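Local coordinates for bacteriorhodopsin (Nanosalina sp., PDB 6EYU), which pumps protons inward across the cell membrane, as a light-driven microbial rhodopsin with a covalently bound retinal, at residues Q124-I127 against T128-Y131; L208-F211 against C212-Y216. All coordinates share one frame; numbering follows the deposited sequence.

Contact 1 (124-131) and contact 2 (208-216) touch the same retinal at different places. Contact 1 is the turn from helix 101-124 into helix 128-145, and its Tyr130 packs on the ring of the chromophore. Contact 2 lies on helix 198-230, and its Lys213 is joined covalently to the chain end of the chromophore, far from the ring. The two do not touch. Their centres are 27 Å apart and their nearest atoms about 12 Å, with retinal spanning much of the gap. Contact 2 sits near the middle of the chain, about 7 Å from its centre. Contact 1 lies further out, at 21 Å, and its Gln124 and Ser126 also meet a second subunit.

Contact 1 (Q124-I127 against T128-Y131); sequences QGSI and TPYY. With RET (retinal), chain D.
Ile127 is packed against two tyrosines of the first turn of helix 128-145. Chi1 (-161°) sends its CG1 away from the backbone N, and the turn about the next bond brings CD1 alongside Tyr130, the side chains pointing the same way. Ile127 CD1 is 3.9 Å from Tyr130 CB. The other branch serves Tyr131: Ile127 CG2 reaches Tyr131 CE2 at 3.5 Å, and these two side chains cross at a slant. Ile127 O accepts a weak, bent bond from Tyr131 N at 3.4 Å. On the far side of Tyr130 from the isoleucine, its CD2 comes to 3.2 Å from C3 of the retinal ring. Its hydroxyl hydrogen-bonds Pro178 O, and its ring meets those of Trp181 and Tyr182 on helix 157-183. Earlier in the turn, Pro129 CD rests 3.4 Å from Ser126 O, and CG of the same proline is 3.9 Å from Gln124 OE1. Gln124 NE2 donates a hydrogen bond to Thr60 OG1 of the second subunit. Gly125, with positive phi, is the C-prime residue of a Schellman motif that ends helix 101-124. The arrangement is an interhelical turn of the rhodopsin fold that places Tyr130 in the wall of the retinal pocket.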
# COMPACT_ATOMS: atom_id res chain seq x y z
N GLN A 124 0.48 -20.62 -6.44
CA GLN A 124 -0.31 -21.34 -7.43
C GLN A 124 0.35 -22.67 -7.79
O GLN A 124 -0.27 -23.51 -8.44
CB GLN A 124 -0.48 -20.48 -8.69
CG GLN A 124 -1.45 -19.33 -8.53
CD GLN A 124 -1.66 -18.56 -9.83
OE1 GLN A 124 -1.42 -19.08 -10.92
NE2 GLN A 124 -2.10 -17.32 -9.71
N GLY A 125 1.63 -22.80 -7.47
CA GLY A 125 2.45 -23.88 -8.01
C GLY A 125 2.51 -23.84 -9.53
O GLY A 125 2.58 -24.88 -10.18
N SER A 126 2.48 -22.64 -10.09
CA SER A 126 2.45 -22.46 -11.53
C SER A 126 3.50 -21.45 -11.97
O SER A 126 3.71 -20.43 -11.30
CB SER A 126 1.06 -21.99 -11.98
OG SER A 126 1.01 -21.83 -13.39
N ILE A 127 4.14 -21.70 -13.11
CA ILE A 127 5.25 -20.88 -13.56
C ILE A 127 4.77 -19.71 -14.40
O ILE A 127 5.56 -18.86 -14.81
CB ILE A 127 6.26 -21.70 -14.39
CG1 ILE A 127 7.61 -20.99 -14.45
CG2 ILE A 127 5.72 -21.93 -15.79
CD1 ILE A 127 8.34 -20.95 -13.12
N THR A 128 3.47 -19.68 -14.69
CA THR A 128 2.93 -18.70 -15.63
C THR A 128 3.24 -17.28 -15.17
O THR A 128 3.83 -16.50 -15.91
CB THR A 128 1.41 -18.86 -15.79
OG1 THR A 128 1.12 -20.09 -16.46
CG2 THR A 128 0.83 -17.70 -16.59
N PRO A 129 2.85 -16.95 -13.92
CA PRO A 129 3.03 -15.58 -13.43
C PRO A 129 4.50 -15.16 -13.41
O PRO A 129 4.82 -14.03 -13.76
CB PRO A 129 2.48 -15.64 -12.00
CG PRO A 129 1.64 -16.88 -11.94
CD PRO A 129 2.28 -17.84 -12.90
N TYR A 130 5.38 -16.11 -13.10
CA TYR A 130 6.82 -15.86 -13.16
C TYR A 130 7.19 -15.22 -14.50
O TYR A 130 8.03 -14.32 -14.55
CB TYR A 130 7.59 -17.17 -12.98
CG TYR A 130 9.08 -17.05 -13.24
CD1 TYR A 130 9.60 -17.36 -14.49
CD2 TYR A 130 9.97 -16.79 -12.21
CE1 TYR A 130 10.97 -17.34 -14.72
CE2 TYR A 130 11.33 -16.77 -12.43
CZ TYR A 130 11.82 -17.04 -13.68
OH TYR A 130 13.18 -17.00 -13.91
N TYR A 131 6.50 -15.63 -15.56
CA TYR A 131 6.86 -15.21 -16.91
C TYR A 131 6.45 -13.76 -17.15
O TYR A 131 7.20 -12.98 -17.73
CB TYR A 131 6.20 -16.12 -17.94
CG TYR A 131 6.91 -17.43 -18.14
CD1 TYR A 131 8.30 -17.49 -18.13
CD2 TYR A 131 6.21 -18.63 -18.20
CE1 TYR A 131 8.96 -18.70 -18.21
CE2 TYR A 131 6.86 -19.84 -18.29
CZ TYR A 131 8.24 -19.87 -18.30
OH TYR A 131 8.90 -21.08 -18.41
C1 RET D . 10.77 -12.85 -8.58
C2 RET D . 9.49 -13.59 -9.01
C3 RET D . 9.65 -14.24 -10.38
C4 RET D . 9.83 -13.17 -11.45
C5 RET D . 10.82 -12.10 -11.00
C6 RET D . 11.27 -11.95 -9.72
C7 RET D . 12.25 -10.92 -9.43
C8 RET D . 12.69 -10.71 -8.15
C9 RET D . 13.58 -9.61 -7.88
C10 RET D . 14.08 -9.40 -6.60
C11 RET D . 15.01 -8.40 -6.25
C12 RET D . 15.23 -8.40 -4.87
C13 RET D . 16.00 -7.46 -4.16
C14 RET D . 16.13 -7.57 -2.77
C15 RET D . 16.77 -6.66 -1.93
C16 RET D . 10.47 -11.96 -7.38
C17 RET D . 11.87 -13.85 -8.23
C18 RET D . 11.37 -11.15 -12.06
C19 RET D . 14.01 -8.70 -9.03
C20 RET D . 16.72 -6.34 -4.91

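Contact 2 (L208-F211 against C212-Y216); sequences LPFF and CKQVY. With RET (retinal), chain D.
Pro209 O is gripped by two backbone nitrogens of the next turn. Cys212 N donates a hydrogen bond to Pro209 O at 3.0 Å, from above the carbonyl plane (74° out of it). Lys213 N gives Pro209 O a weak hydrogen bond at 2.9 Å. This is a proline-kinked helix with a wider pi-type turn at 212-214, in the retinal-bearing helix 198-230 of the rhodopsin fold. The widening appears in the next bond: Val215 N donates a hydrogen bond to Phe210 O, five residues back, with an N-H...O angle of 176°. Phe210 crosses two side chains at about a right angle. Val215 CG2 touches Phe210 CE2 at 3.5 Å. The other is Gln214, whose CB lies 3.7 Å from Phe210 CE1. An alanine in place of Gln214 would remove the chain beyond CB and is likely to leave a gap beside the Phe210 ring and Tyr20 of helix 14-38. Phe211 runs alongside Val215, and its carbonyl oxygen accepts a hydrogen bond from Tyr169 OH. The Tyr216 hydroxyl hydrogen-bonds Ile84 O. Toward the chromophore, Lys213 is extended as far as CE and then bends (chi4 82°), which brings its end beside Pro209. Lys213 NZ lies 3.7 Å from Pro209 CB and is bonded covalently, in the Schiff-base linkage of the microbial rhodopsins, to retinal C15 at 1.3 Å.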
# COMPACT_ATOMS: atom_id res chain seq x y z
N LEU A 208 22.99 -11.70 -2.07
CA LEU A 208 22.61 -10.85 -3.19
C LEU A 208 21.88 -9.60 -2.71
O LEU A 208 22.10 -8.51 -3.23
CB LEU A 208 21.74 -11.62 -4.18
CG LEU A 208 22.48 -12.62 -5.08
CD1 LEU A 208 21.50 -13.50 -5.83
CD2 LEU A 208 23.39 -11.88 -6.05
N PRO A 209 21.01 -9.76 -1.71
CA PRO A 209 20.35 -8.59 -1.13
C PRO A 209 21.30 -7.70 -0.34
O PRO A 209 21.10 -6.48 -0.28
CB PRO A 209 19.29 -9.20 -0.21
CG PRO A 209 18.95 -10.49 -0.87
CD PRO A 209 20.22 -10.99 -1.50
N PHE A 210 22.33 -8.29 0.25
CA PHE A 210 23.37 -7.51 0.92
C PHE A 210 23.94 -6.47 -0.03
O PHE A 210 24.14 -5.31 0.34
CB PHE A 210 24.49 -8.42 1.43
CG PHE A 210 25.58 -7.69 2.15
CD1 PHE A 210 25.37 -7.19 3.43
CD2 PHE A 210 26.77 -7.37 1.51
CE1 PHE A 210 26.34 -6.45 4.07
CE2 PHE A 210 27.75 -6.64 2.15
CZ PHE A 210 27.53 -6.17 3.44
N PHE A 211 24.12 -6.86 -1.29
CA PHE A 211 24.75 -5.98 -2.28
C PHE A 211 23.74 -4.99 -2.86
O PHE A 211 24.13 -3.92 -3.32
CB PHE A 211 25.38 -6.81 -3.40
CG PHE A 211 26.73 -7.36 -3.06
CD1 PHE A 211 27.86 -6.56 -3.16
CD2 PHE A 211 26.86 -8.61 -2.47
CE1 PHE A 211 29.09 -7.02 -2.74
CE2 PHE A 211 28.10 -9.08 -2.07
CZ PHE A 211 29.21 -8.28 -2.20
N CYS A 212 22.46 -5.30 -2.73
CA CYS A 212 21.41 -4.49 -3.36
C CYS A 212 20.78 -3.52 -2.37
O CYS A 212 20.01 -2.64 -2.75
CB CYS A 212 20.33 -5.39 -3.96
SG CYS A 212 20.92 -6.50 -5.27
N LYS A 213 21.07 -3.71 -1.09
CA LYS A 213 20.51 -2.87 -0.03
C LYS A 213 21.64 -2.23 0.79
O LYS A 213 21.88 -1.03 0.68
CB LYS A 213 19.61 -3.71 0.87
CG LYS A 213 18.40 -4.22 0.08
CD LYS A 213 17.47 -5.06 0.95
CE LYS A 213 16.25 -5.53 0.15
NZ LYS A 213 16.60 -6.73 -0.62
N GLN A 214 22.32 -3.03 1.61
CA GLN A 214 23.34 -2.52 2.51
C GLN A 214 24.42 -1.77 1.73
O GLN A 214 24.65 -0.58 1.96
CB GLN A 214 23.98 -3.66 3.31
CG GLN A 214 23.26 -3.97 4.61
CD GLN A 214 22.42 -5.23 4.53
OE1 GLN A 214 22.51 -6.10 5.39
NE2 GLN A 214 21.59 -5.32 3.50
N VAL A 215 25.02 -2.45 0.76
CA VAL A 215 26.09 -1.86 -0.04
C VAL A 215 25.55 -0.71 -0.89
O VAL A 215 26.21 0.32 -1.05
CB VAL A 215 26.72 -2.91 -0.97
CG1 VAL A 215 27.73 -2.25 -1.91
CG2 VAL A 215 27.39 -4.01 -0.16
N TYR A 216 24.34 -0.88 -1.41
CA TYR A 216 23.80 0.01 -2.43
C TYR A 216 23.50 1.38 -1.83
O TYR A 216 23.75 2.41 -2.46
CB TYR A 216 22.53 -0.58 -3.04
CG TYR A 216 21.68 0.42 -3.78
CD1 TYR A 216 22.10 0.96 -4.99
CD2 TYR A 216 20.37 0.67 -3.39
CE1 TYR A 216 21.29 1.79 -5.74
CE2 TYR A 216 19.54 1.49 -4.13
CZ TYR A 216 20.01 2.05 -5.30
OH TYR A 216 19.19 2.89 -6.03
C1 RET D . 10.77 -12.85 -8.58
C2 RET D . 9.49 -13.59 -9.01
C3 RET D . 9.65 -14.24 -10.38
C4 RET D . 9.83 -13.17 -11.45
C5 RET D . 10.82 -12.10 -11.00
C6 RET D . 11.27 -11.95 -9.72
C7 RET D . 12.25 -10.92 -9.43
C8 RET D . 12.69 -10.71 -8.15
C9 RET D . 13.58 -9.61 -7.88
C10 RET D . 14.08 -9.40 -6.60
C11 RET D . 15.01 -8.40 -6.25
C12 RET D . 15.23 -8.40 -4.87
C13 RET D . 16.00 -7.46 -4.16
C14 RET D . 16.13 -7.57 -2.77
C15 RET D . 16.77 -6.66 -1.93
C16 RET D . 10.47 -11.96 -7.38
C17 RET D . 11.87 -13.85 -8.23
C18 RET D . 11.37 -11.15 -12.06
C19 RET D . 14.01 -8.70 -9.03
C20 RET D . 16.72 -6.34 -4.91